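Long-range contacts in armadillo repeat protein arm00016 (Synthetic construct, PDB 4D4E), which is a designed armadillo repeat scaffold, built for modular recognition of peptides and probably meant to bind them in extended form along its concave face: residues Q16-L21 against I51-L56; G42-I47 against A83-Q88; N73-I78 against K114-A119; P142-L147 against A160-I165; A226-Q231 against A244-F249. All coordinates share one frame; numbering follows the deposited sequence.

Contact 1. Residues Q16-L21 against I51-L56; sequences QMVQQL and IEAGAL
G54, whose O lies against V18 CG1, donates its N to I51 O at 3.0 Å. This bond belongs to a Schellman motif that closes helix 44-52. G54 has a positive phi of 78°, and the chain leaves the helix there. In this armadillo fold the turn packs against helix 14-20, near the N-terminal end of the stack.

V18 carries most of the contact. Its CG1 is anti to the backbone N (chi1 163°), and CG2 stands beside that N. Both methyls therefore face the turn. V18 CG2 wedges between A53 and A55. V18 CG2 is 3.6 Å from A53 O and 3.7 Å from A55 CB, while A53 CB is farther off at 4.2 Å. V18 CG1 lies over the carbonyls of A53 and G54, 4.0 Å from G54 O. No hydrogen bond joins the two segments. The carbonyls of the turn are simply packed against methyl groups. An alanine at V18 would remove both methyls, which would probably open a gap beside A55 CB and leave the turn less firmly seated on helix 14-20.

L21 adds a looser touch. Its side chain also rests on L36 of helix 26-40, as does that of M17. That helix therefore backs the segment 16-21, while I51 and L56 reach on to helix 86-94. Across the contact, L21 sends out a single branch: L21 CD1 comes to 4.4 Å from A55 O.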
# COMPACT_ATOMS: atom_id res chain seq x y z
N GLN A 16 23.46 4.30 18.29
CA GLN A 16 22.93 4.97 19.43
C GLN A 16 21.44 5.30 19.24
O GLN A 16 20.58 5.05 20.12
CB GLN A 16 23.74 6.26 19.65
CG GLN A 16 23.52 6.93 20.98
CD GLN A 16 23.19 5.94 22.08
OE1 GLN A 16 22.04 5.82 22.50
NE2 GLN A 16 24.20 5.21 22.54
N MET A 17 21.12 5.87 18.10
CA MET A 17 19.72 6.18 17.86
C MET A 17 18.81 4.93 17.84
O MET A 17 17.68 4.95 18.38
CB MET A 17 19.61 6.99 16.61
CG MET A 17 18.23 7.22 16.06
SD MET A 17 18.45 7.62 14.32
CE MET A 17 18.57 5.96 13.64
N VAL A 18 19.29 3.84 17.22
CA VAL A 18 18.54 2.59 17.21
C VAL A 18 18.26 2.05 18.63
O VAL A 18 17.14 1.58 18.91
CB VAL A 18 19.28 1.48 16.40
CG1 VAL A 18 18.73 0.07 16.76
CG2 VAL A 18 19.18 1.78 14.91
N GLN A 19 19.26 2.11 19.50
CA GLN A 19 19.08 1.75 20.89
C GLN A 19 17.94 2.54 21.57
O GLN A 19 17.18 1.97 22.37
CB GLN A 19 20.36 1.95 21.67
CG GLN A 19 20.45 0.98 22.83
CD GLN A 19 21.49 1.43 23.84
OE1 GLN A 19 22.31 2.30 23.55
NE2 GLN A 19 21.48 0.82 25.02
N GLN A 20 17.84 3.83 21.25
CA GLN A 20 16.84 4.70 21.86
C GLN A 20 15.41 4.36 21.49
O GLN A 20 14.50 4.72 22.24
CB GLN A 20 17.13 6.17 21.58
CG GLN A 20 18.40 6.64 22.27
CD GLN A 20 18.88 7.99 21.76
OE1 GLN A 20 18.40 8.50 20.73
NE2 GLN A 20 19.83 8.59 22.48
N LEU A 21 15.20 3.66 20.36
CA LEU A 21 13.86 3.11 20.03
C LEU A 21 13.36 2.13 21.10
O LEU A 21 12.16 1.88 21.19
CB LEU A 21 13.89 2.40 18.65
CG LEU A 21 14.34 3.23 17.45
CD1 LEU A 21 14.20 2.41 16.19
CD2 LEU A 21 13.53 4.56 17.30
N ILE A 51 19.22 -0.05 7.74
CA ILE A 51 19.23 -1.49 7.71
C ILE A 51 20.49 -2.07 8.38
O ILE A 51 20.41 -2.96 9.25
CB ILE A 51 19.03 -2.00 6.26
CG1 ILE A 51 17.57 -1.77 5.85
CG2 ILE A 51 19.36 -3.48 6.18
CD1 ILE A 51 17.31 -2.02 4.37
N GLU A 52 21.64 -1.50 8.04
CA GLU A 52 22.90 -1.97 8.53
C GLU A 52 23.17 -1.63 9.99
O GLU A 52 24.03 -2.26 10.62
CB GLU A 52 23.99 -1.51 7.61
CG GLU A 52 23.96 -2.35 6.33
CD GLU A 52 24.76 -1.71 5.25
OE1 GLU A 52 25.17 -0.55 5.50
OE2 GLU A 52 24.98 -2.35 4.19
N ALA A 53 22.41 -0.67 10.53
CA ALA A 53 22.53 -0.35 11.95
C ALA A 53 21.49 -1.15 12.76
O ALA A 53 21.34 -0.91 13.98
CB ALA A 53 22.38 1.16 12.21
N GLY A 54 20.74 -2.04 12.08
CA GLY A 54 19.79 -2.92 12.77
C GLY A 54 18.49 -2.25 13.16
O GLY A 54 17.76 -2.76 14.06
N ALA A 55 18.14 -1.17 12.46
CA ALA A 55 16.92 -0.40 12.84
C ALA A 55 15.59 -1.16 12.64
O ALA A 55 14.59 -0.88 13.37
CB ALA A 55 16.87 0.98 12.13
N LEU A 56 15.56 -2.10 11.68
CA LEU A 56 14.31 -2.73 11.28
C LEU A 56 13.51 -3.53 12.32
O LEU A 56 12.31 -3.28 12.53
CB LEU A 56 14.52 -3.57 9.98
CG LEU A 56 14.27 -2.85 8.67
CD1 LEU A 56 15.01 -1.56 8.50
CD2 LEU A 56 14.54 -3.78 7.48

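Contact 2. Residues G42-I47 against A83-Q88; sequences GGNEQI and AGNNEQ
A83 meets N44 through two waters. One accepts from N44 ND2 and donates to A83 O. The other donates to both N44 OD1 and A83 O, at 2.6 Å from N44 OD1. The amide of N44 is thus tied to one carbonyl at both of its ends.

G84 follows, with G84 CA 3.6 Å from N44 OD1. I47 CD1 also lies near this CA. A side chain here would run into Q88 OE1, so the site suits glycine.

N85 is the N-cap of helix 86-94. Its CG sits between the backbone N and the carbonyl carbon (chi1 63°), which lets N85 OD1 accept from Q88 N at 3.0 Å. In return N85 N donates to Q88 OE1, also at 3.0 Å. N44 ND2 is close to N85 N, but both are donors and no bond forms.

Q88 then spans the gap. Q88 NE2 donates to N44 O at 3.1 Å, with an N-H...O angle of 157°, and the acceptor lies nearly in the amide plane. NE2 has a second partner in Q48 OE1. The amide is therefore held at both atoms, and its rotation is fixed. It rests on I47 CG2, 3.7 Å from Q88 NE2, and its plane is turned 70° from that of N44.

The paired bonds of N85 and Q88 form a capping box, here joined to the start of the neighbouring helix in the armadillo stack.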
# COMPACT_ATOMS: atom_id res chain seq x y z
N GLY A 42 15.40 10.19 3.42
CA GLY A 42 16.53 10.34 2.49
C GLY A 42 16.37 9.26 1.44
O GLY A 42 15.39 8.52 1.45
N GLY A 43 17.32 9.12 0.55
CA GLY A 43 17.19 8.05 -0.44
C GLY A 43 17.47 6.64 0.08
O GLY A 43 17.45 6.39 1.30
N ASN A 44 17.72 5.72 -0.86
CA ASN A 44 18.03 4.30 -0.58
C ASN A 44 19.34 4.09 0.13
O ASN A 44 19.50 3.12 0.89
CB ASN A 44 18.01 3.54 -1.89
CG ASN A 44 16.63 3.49 -2.48
OD1 ASN A 44 15.73 4.13 -1.97
ND2 ASN A 44 16.44 2.70 -3.52
N GLU A 45 20.27 5.00 -0.11
CA GLU A 45 21.51 4.99 0.62
C GLU A 45 21.29 5.16 2.11
O GLU A 45 21.81 4.37 2.92
CB GLU A 45 22.46 6.05 0.07
CG GLU A 45 23.11 5.58 -1.22
CD GLU A 45 23.81 6.70 -1.95
OE1 GLU A 45 24.60 7.43 -1.32
OE2 GLU A 45 23.56 6.85 -3.17
N GLN A 46 20.51 6.18 2.45
CA GLN A 46 20.09 6.44 3.83
C GLN A 46 19.34 5.24 4.42
O GLN A 46 19.59 4.85 5.57
CB GLN A 46 19.20 7.69 3.88
CG GLN A 46 19.90 9.01 3.55
CD GLN A 46 20.89 9.45 4.61
OE1 GLN A 46 20.54 10.25 5.49
NE2 GLN A 46 22.12 8.95 4.53
N ILE A 47 18.42 4.66 3.66
CA ILE A 47 17.71 3.48 4.12
C ILE A 47 18.69 2.35 4.40
O ILE A 47 18.53 1.57 5.35
CB ILE A 47 16.61 3.07 3.10
CG1 ILE A 47 15.52 4.13 3.10
CG2 ILE A 47 16.05 1.69 3.41
CD1 ILE A 47 14.67 4.16 1.83
N ALA A 83 9.70 2.13 0.42
CA ALA A 83 9.84 2.84 -0.89
C ALA A 83 11.26 2.63 -1.44
O ALA A 83 11.67 3.29 -2.39
CB ALA A 83 9.57 4.35 -0.70
N GLY A 84 12.05 1.74 -0.81
CA GLY A 84 13.42 1.48 -1.24
C GLY A 84 13.42 0.41 -2.28
O GLY A 84 12.36 0.04 -2.81
N ASN A 85 14.59 -0.10 -2.60
CA ASN A 85 14.70 -1.08 -3.66
C ASN A 85 14.16 -2.40 -3.11
O ASN A 85 13.79 -2.46 -1.92
CB ASN A 85 16.15 -1.19 -4.15
CG ASN A 85 17.10 -1.69 -3.08
OD1 ASN A 85 16.84 -2.66 -2.35
ND2 ASN A 85 18.22 -1.02 -2.98
N ASN A 86 14.15 -3.44 -3.96
CA ASN A 86 13.52 -4.71 -3.66
C ASN A 86 14.30 -5.51 -2.62
O ASN A 86 13.69 -6.27 -1.90
CB ASN A 86 13.30 -5.57 -4.92
CG ASN A 86 12.26 -5.01 -5.89
OD1 ASN A 86 11.59 -4.04 -5.62
ND2 ASN A 86 12.13 -5.66 -7.03
N GLU A 87 15.61 -5.33 -2.54
CA GLU A 87 16.43 -5.85 -1.44
C GLU A 87 16.00 -5.30 -0.04
O GLU A 87 15.95 -6.05 0.97
CB GLU A 87 17.90 -5.54 -1.67
CG GLU A 87 18.52 -6.33 -2.81
CD GLU A 87 19.92 -6.85 -2.51
OE1 GLU A 87 20.52 -6.43 -1.48
OE2 GLU A 87 20.42 -7.71 -3.28
N GLN A 88 15.61 -4.04 -0.02
CA GLN A 88 15.24 -3.38 1.23
C GLN A 88 13.82 -3.70 1.60
O GLN A 88 13.56 -3.86 2.77
CB GLN A 88 15.48 -1.88 1.16
CG GLN A 88 16.93 -1.65 0.78
CD GLN A 88 17.22 -0.23 0.38
OE1 GLN A 88 16.44 0.42 -0.36
NE2 GLN A 88 18.34 0.27 0.84
O HOH W 1 13.53 2.91 -4.53
O HOH W 2 13.57 5.53 -1.95

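Contact 3. Residues N73-I78 against K114-A119; sequences NAVAAI and KNAVAA
Segments 73-78 and 114-119 run nearly parallel, with V75 and A116 facing each other; their axes approach to 8.3 Å at an angle of 19°. They belong to the long helices 68-81 and 110-124. Side-by-side packing of long helices is a hallmark of the armadillo fold. In this family such helices line the concave peptide groove, so this pair probably does the same.

V75 makes the main contact. Its CG1 is anti to the backbone N (chi1 176°) and reaches straight across to the facing helix. There V75 CG1 presses on the peptide unit between N115 and A116, 3.3 Å from N115 O and 3.4 Å from A116 N. This is tight packing of a methyl on backbone. V75 CG1 also lies 4.0 Å from A116 CB. L63 and L104 also pack on the V75 side chain and help bury it.

The small side chains of the alanines are consistent with the close approach of the helices. I78 CG2 comes to 4.2 Å from A119 CB. That alanine methyl also sits near V75 O. It is small enough to fit between the two residues of the first helix.

The other end of the contact is more polar and less buried. The N115 ND2 group is satisfied within its own helix by E111 O. With N115 ND2 held there, the amide oxygen is on the side of the other helix, where N115 OD1 lies 3.8 Å from A76 CB.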
# COMPACT_ATOMS: atom_id res chain seq x y z
N ASN A 73 4.04 7.05 13.85
CA ASN A 73 5.33 7.49 13.37
C ASN A 73 6.24 6.30 13.00
O ASN A 73 7.02 6.40 12.08
CB ASN A 73 6.05 8.37 14.41
CG ASN A 73 5.44 9.78 14.57
OD1 ASN A 73 5.27 10.49 13.58
ND2 ASN A 73 5.17 10.20 15.80
N ALA A 74 6.16 5.19 13.75
CA ALA A 74 6.94 3.96 13.39
C ALA A 74 6.49 3.41 12.00
O ALA A 74 7.32 3.06 11.17
CB ALA A 74 6.81 2.89 14.45
N VAL A 75 5.17 3.37 11.79
CA VAL A 75 4.58 2.92 10.51
C VAL A 75 5.00 3.87 9.35
O VAL A 75 5.27 3.38 8.27
CB VAL A 75 3.04 2.80 10.57
CG1 VAL A 75 2.49 2.43 9.22
CG2 VAL A 75 2.59 1.69 11.49
N ALA A 76 5.06 5.20 9.60
CA ALA A 76 5.42 6.18 8.56
C ALA A 76 6.82 5.86 8.12
O ALA A 76 7.15 5.85 6.93
CB ALA A 76 5.31 7.67 9.05
N ALA A 77 7.65 5.60 9.10
CA ALA A 77 9.08 5.32 8.86
C ALA A 77 9.23 4.02 7.99
O ALA A 77 9.95 4.05 6.98
CB ALA A 77 9.80 5.21 10.19
N ILE A 78 8.59 2.91 8.43
CA ILE A 78 8.47 1.66 7.66
C ILE A 78 7.87 1.96 6.26
O ILE A 78 8.34 1.39 5.27
CB ILE A 78 7.62 0.59 8.40
CG1 ILE A 78 8.27 0.10 9.70
CG2 ILE A 78 7.17 -0.56 7.47
CD1 ILE A 78 7.33 -0.74 10.52
N LYS A 114 -4.16 4.94 7.74
CA LYS A 114 -3.70 5.63 6.55
C LYS A 114 -2.25 5.26 6.25
O LYS A 114 -1.90 4.85 5.13
CB LYS A 114 -3.84 7.15 6.71
CG LYS A 114 -3.27 7.91 5.52
CD LYS A 114 -2.50 9.16 5.94
CE LYS A 114 -3.41 10.36 6.07
NZ LYS A 114 -4.74 10.09 6.71
N ASN A 115 -1.40 5.44 7.26
CA ASN A 115 0.02 5.12 7.15
C ASN A 115 0.35 3.61 6.96
O ASN A 115 1.30 3.24 6.23
CB ASN A 115 0.70 5.66 8.40
CG ASN A 115 0.79 7.16 8.40
OD1 ASN A 115 1.68 7.70 7.83
ND2 ASN A 115 -0.19 7.85 9.00
N ALA A 116 -0.46 2.74 7.54
CA ALA A 116 -0.22 1.31 7.39
C ALA A 116 -0.59 0.89 5.97
O ALA A 116 0.14 0.12 5.33
CB ALA A 116 -0.94 0.47 8.47
N VAL A 117 -1.67 1.45 5.45
CA VAL A 117 -1.99 1.27 4.05
C VAL A 117 -0.89 1.82 3.12
O VAL A 117 -0.54 1.14 2.12
CB VAL A 117 -3.39 1.82 3.65
CG1 VAL A 117 -3.66 1.41 2.21
CG2 VAL A 117 -4.44 1.13 4.49
N ALA A 118 -0.36 3.02 3.39
CA ALA A 118 0.79 3.50 2.57
C ALA A 118 1.98 2.50 2.59
O ALA A 118 2.62 2.18 1.52
CB ALA A 118 1.25 4.92 2.97
N ALA A 119 2.30 1.97 3.78
CA ALA A 119 3.42 1.01 3.86
C ALA A 119 3.18 -0.22 3.01
O ALA A 119 4.07 -0.65 2.28
CB ALA A 119 3.78 0.61 5.33

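Contact 4. Residues P142-L147 against A160-I165; sequences PLVKLL and AAIANI
L143 and I162 form the tight centre of this contact, with L143 CB 3.7 Å from I162 CD1. I162 has chi1 -65° and chi2 -58°, so its chain is bent and CD1 lies against the root of the L143 side chain. Farther out, L143 CD1 meets I165 CD1 at 3.8 Å, the two side chains crossing at a slant. L143 CD1 is also 4.0 Å from A161 CB, and CD2 of L143 touches that methyl too. L143 is therefore held at its base by one residue and at its tip by two. I120 of helix 110-124 packs on it as well.

The other side is looser. V144 is partly exposed, and V144 CG2 only grazes I162 CD1, at 4.4 Å. L147 CD2 reaches I162 CG1 at 4.2 Å. Helix 182-187 adds cover on L147 and I162: L185 touches both, and P184 touches L147.

The axes of segments 142-146 and 160-165 approach to 10.2 Å, with 132° between their directions. This steep, antiparallel-leaning packing joins a short helix to the long helix that follows it, inside the armadillo core. Every touch between the segments is apolar, and no hydrogen bond links them. The pairing therefore rests on the shapes of leucine, isoleucine, valine and alanine side chains and on their burial, with no directional bond to fix it.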
# COMPACT_ATOMS: atom_id res chain seq x y z
N PRO A 142 -8.79 -7.08 4.07
CA PRO A 142 -8.96 -5.81 4.77
C PRO A 142 -8.75 -4.64 3.82
O PRO A 142 -9.40 -3.59 3.99
CB PRO A 142 -7.87 -5.83 5.85
CG PRO A 142 -6.93 -6.90 5.47
CD PRO A 142 -7.80 -7.92 4.76
N LEU A 143 -7.84 -4.81 2.84
CA LEU A 143 -7.61 -3.77 1.82
C LEU A 143 -8.88 -3.54 1.03
O LEU A 143 -9.25 -2.38 0.79
CB LEU A 143 -6.43 -4.11 0.90
CG LEU A 143 -5.00 -4.01 1.43
CD1 LEU A 143 -3.96 -4.43 0.37
CD2 LEU A 143 -4.71 -2.56 1.84
N VAL A 144 -9.56 -4.63 0.63
CA VAL A 144 -10.78 -4.49 -0.15
C VAL A 144 -11.82 -3.68 0.65
O VAL A 144 -12.55 -2.81 0.09
CB VAL A 144 -11.28 -5.87 -0.62
CG1 VAL A 144 -12.82 -5.96 -0.79
CG2 VAL A 144 -10.48 -6.33 -1.85
N LYS A 145 -11.89 -3.98 1.95
CA LYS A 145 -12.73 -3.26 2.89
C LYS A 145 -12.39 -1.79 2.99
O LYS A 145 -13.29 -0.98 3.08
CB LYS A 145 -12.67 -3.89 4.27
CG LYS A 145 -13.97 -4.58 4.65
CD LYS A 145 -14.55 -3.95 5.93
CE LYS A 145 -14.06 -4.69 7.16
NZ LYS A 145 -12.67 -5.15 6.89
N LEU A 146 -11.11 -1.42 2.94
CA LEU A 146 -10.74 -0.05 3.05
C LEU A 146 -11.06 0.73 1.78
O LEU A 146 -11.11 1.96 1.83
CB LEU A 146 -9.30 0.13 3.48
CG LEU A 146 -8.96 -0.53 4.82
CD1 LEU A 146 -7.46 -0.56 4.92
CD2 LEU A 146 -9.57 0.30 5.94
N LEU A 147 -11.28 0.03 0.66
CA LEU A 147 -11.75 0.67 -0.59
C LEU A 147 -13.08 1.38 -0.43
O LEU A 147 -13.43 2.25 -1.24
CB LEU A 147 -11.94 -0.33 -1.73
CG LEU A 147 -10.66 -0.93 -2.28
CD1 LEU A 147 -11.01 -1.83 -3.43
CD2 LEU A 147 -9.71 0.20 -2.69
N ALA A 160 -4.24 2.41 -4.29
CA ALA A 160 -2.84 2.36 -4.77
C ALA A 160 -2.23 0.97 -4.42
O ALA A 160 -1.48 0.35 -5.24
CB ALA A 160 -2.01 3.51 -4.14
N ALA A 161 -2.60 0.44 -3.25
CA ALA A 161 -2.13 -0.92 -2.87
C ALA A 161 -2.77 -1.98 -3.78
O ALA A 161 -2.10 -2.89 -4.20
CB ALA A 161 -2.43 -1.20 -1.38
N ILE A 162 -4.07 -1.87 -4.02
CA ILE A 162 -4.77 -2.83 -4.85
C ILE A 162 -4.25 -2.78 -6.30
O ILE A 162 -3.99 -3.82 -6.90
CB ILE A 162 -6.29 -2.61 -4.86
CG1 ILE A 162 -6.92 -2.83 -3.46
CG2 ILE A 162 -6.96 -3.41 -6.03
CD1 ILE A 162 -6.72 -4.20 -2.83
N ALA A 163 -4.08 -1.58 -6.84
CA ALA A 163 -3.44 -1.38 -8.16
C ALA A 163 -2.07 -2.11 -8.22
O ALA A 163 -1.78 -2.86 -9.19
CB ALA A 163 -3.29 0.12 -8.51
N ASN A 164 -1.22 -1.87 -7.21
CA ASN A 164 0.12 -2.49 -7.15
C ASN A 164 0.04 -4.03 -7.11
O ASN A 164 0.79 -4.70 -7.79
CB ASN A 164 0.94 -1.99 -5.97
CG ASN A 164 1.30 -0.54 -6.09
OD1 ASN A 164 1.05 0.03 -7.11
ND2 ASN A 164 1.86 0.06 -5.04
N ILE A 165 -0.87 -4.56 -6.33
CA ILE A 165 -1.10 -5.99 -6.35
C ILE A 165 -1.58 -6.51 -7.74
O ILE A 165 -1.07 -7.55 -8.25
CB ILE A 165 -2.04 -6.41 -5.17
CG1 ILE A 165 -1.36 -6.24 -3.80
CG2 ILE A 165 -2.39 -7.88 -5.26
CD1 ILE A 165 -2.38 -5.98 -2.69

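Contact 5. Residues A226-Q231 against A244-F249; sequences ALEKLQ and AALEAF
L227 and L246 slide past each other in opposite directions. L246 CD2 lies 3.7 Å from L227 CB, and L227 CD1 comes to 3.9 Å from the same L246 CD2. L227 CG is anti to the carbonyl carbon (chi1 -74°), which carries its methyls on past L246 to A245. There L227 CD2 is 3.9 Å from A245 CB, and L227 CD1 is nearly as close. A205 of helix 194-208 also packs on A245, and L189 on L227.

The other branch of L246 turns to the polar side. E228 crosses it at about a right angle, and E228 CG rests 3.8 Å from L246 CD1. Q231 comes at it tip to tip, its chain extended beyond CG. The end of the Q231 amide meets the methyl, with Q231 NE2 3.8 Å from L246 CD1. L246 is thus flanked by a leucine on one branch and by the stem of E228 and the amide end of Q231 on the other. An alanine in place of L246 would probably open a gap beside L227 CB and leave the Q231 amide without this methyl against it.

The contact joins helix 223-229 to helix 236-248, the last two of the chain in this armadillo stack. A glycerol, probably from the crystallisation liquor, lies close to the side chain of A245. No hydrogen bond joins the segments. Their hold is apolar inside, and at the edge E228 and Q231 lend their carbon chain and amide as cover, which suits a partly exposed end of the protein.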
# COMPACT_ATOMS: atom_id res chain seq x y z
N ALA A 226 -18.29 2.55 -16.90
CA ALA A 226 -17.66 3.40 -15.91
C ALA A 226 -16.39 3.93 -16.51
O ALA A 226 -16.07 5.11 -16.31
CB ALA A 226 -17.44 2.61 -14.63
N LEU A 227 -15.75 3.13 -17.36
CA LEU A 227 -14.58 3.59 -18.08
C LEU A 227 -14.96 4.56 -19.19
O LEU A 227 -14.28 5.56 -19.38
CB LEU A 227 -13.74 2.46 -18.64
CG LEU A 227 -12.88 1.67 -17.62
CD1 LEU A 227 -12.38 0.40 -18.29
CD2 LEU A 227 -11.72 2.46 -17.02
N GLU A 228 -16.01 4.25 -19.94
CA GLU A 228 -16.54 5.15 -20.95
C GLU A 228 -16.96 6.53 -20.41
O GLU A 228 -16.62 7.55 -21.01
CB GLU A 228 -17.67 4.50 -21.69
CG GLU A 228 -17.17 3.54 -22.74
CD GLU A 228 -18.25 3.21 -23.74
OE1 GLU A 228 -19.42 3.73 -23.60
OE2 GLU A 228 -17.91 2.43 -24.65
N LYS A 229 -17.65 6.57 -19.27
CA LYS A 229 -17.94 7.86 -18.57
C LYS A 229 -16.69 8.77 -18.37
O LYS A 229 -16.77 9.97 -18.59
CB LYS A 229 -18.64 7.60 -17.26
CG LYS A 229 -19.05 8.84 -16.46
CD LYS A 229 -20.38 8.57 -15.73
CE LYS A 229 -21.01 9.81 -15.11
NZ LYS A 229 -20.37 10.04 -13.80
N LEU A 230 -15.55 8.17 -18.00
CA LEU A 230 -14.29 8.89 -17.76
C LEU A 230 -13.71 9.45 -19.01
O LEU A 230 -12.81 10.30 -18.96
CB LEU A 230 -13.26 7.96 -17.11
CG LEU A 230 -13.61 7.54 -15.69
CD1 LEU A 230 -12.66 6.45 -15.21
CD2 LEU A 230 -13.52 8.74 -14.77
N GLN A 231 -14.17 8.96 -20.17
CA GLN A 231 -13.73 9.62 -21.38
C GLN A 231 -14.17 11.06 -21.46
O GLN A 231 -13.64 11.81 -22.28
CB GLN A 231 -14.12 8.85 -22.67
CG GLN A 231 -13.06 7.80 -22.90
CD GLN A 231 -13.45 6.83 -23.97
OE1 GLN A 231 -14.64 6.58 -24.20
NE2 GLN A 231 -12.45 6.26 -24.63
N ALA A 244 -6.94 3.94 -22.52
CA ALA A 244 -5.93 2.89 -22.53
C ALA A 244 -6.42 1.64 -21.77
O ALA A 244 -6.04 0.54 -22.13
CB ALA A 244 -4.60 3.39 -21.95
N ALA A 245 -7.24 1.81 -20.73
CA ALA A 245 -7.87 0.66 -20.04
C ALA A 245 -8.90 -0.06 -20.89
O ALA A 245 -9.03 -1.30 -20.84
CB ALA A 245 -8.50 1.08 -18.71
N LEU A 246 -9.69 0.73 -21.63
CA LEU A 246 -10.69 0.17 -22.52
C LEU A 246 -9.95 -0.61 -23.64
O LEU A 246 -10.39 -1.67 -24.11
CB LEU A 246 -11.56 1.30 -23.08
CG LEU A 246 -12.74 1.78 -22.20
CD1 LEU A 246 -13.36 3.07 -22.75
CD2 LEU A 246 -13.81 0.69 -21.93
N GLU A 247 -8.79 -0.10 -24.02
CA GLU A 247 -8.01 -0.78 -25.06
C GLU A 247 -7.31 -2.06 -24.62
O GLU A 247 -7.10 -2.94 -25.43
CB GLU A 247 -7.03 0.17 -25.72
CG GLU A 247 -7.70 0.96 -26.84
CD GLU A 247 -6.89 2.17 -27.24
OE1 GLU A 247 -5.78 2.35 -26.69
OE2 GLU A 247 -7.38 2.95 -28.08
N ALA A 248 -6.96 -2.16 -23.33
CA ALA A 248 -6.53 -3.44 -22.73
C ALA A 248 -7.56 -4.56 -22.86
O ALA A 248 -7.19 -5.72 -22.98
CB ALA A 248 -6.14 -3.26 -21.28
N PHE A 249 -8.86 -4.25 -22.87
CA PHE A 249 -9.86 -5.27 -23.13
C PHE A 249 -9.78 -5.81 -24.54
O PHE A 249 -10.49 -6.74 -24.86
CB PHE A 249 -11.25 -4.68 -23.02
CG PHE A 249 -11.86 -4.87 -21.70
CD1 PHE A 249 -11.62 -3.96 -20.68
CD2 PHE A 249 -12.67 -5.96 -21.45
CE1 PHE A 249 -12.18 -4.15 -19.42
CE2 PHE A 249 -13.24 -6.16 -20.21
CZ PHE A 249 -13.00 -5.25 -19.19

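In the fold
The five contacts follow the armadillo stack from one end to the other. Contacts 1 and 5 lie on opposite sides of the chain's centre, with their centres about 47 Å apart. Contacts 1 and 2 share helix 44-52 and touch where I51 CD1 meets Q88 CG at 3.6 Å. Contacts 3 and 4 touch through V117 CG2 and L146 CD1, 3.5 Å apart. Contacts 2 and 3 do not touch, although helices 68-81 and 86-94 are consecutive; their nearest atoms are about 5 Å apart. Contact 5 stands off from contact 4, with about 20 Å between centres. No ligand site is defined; the long helices of contact 3 probably line the peptide groove, as in relatives.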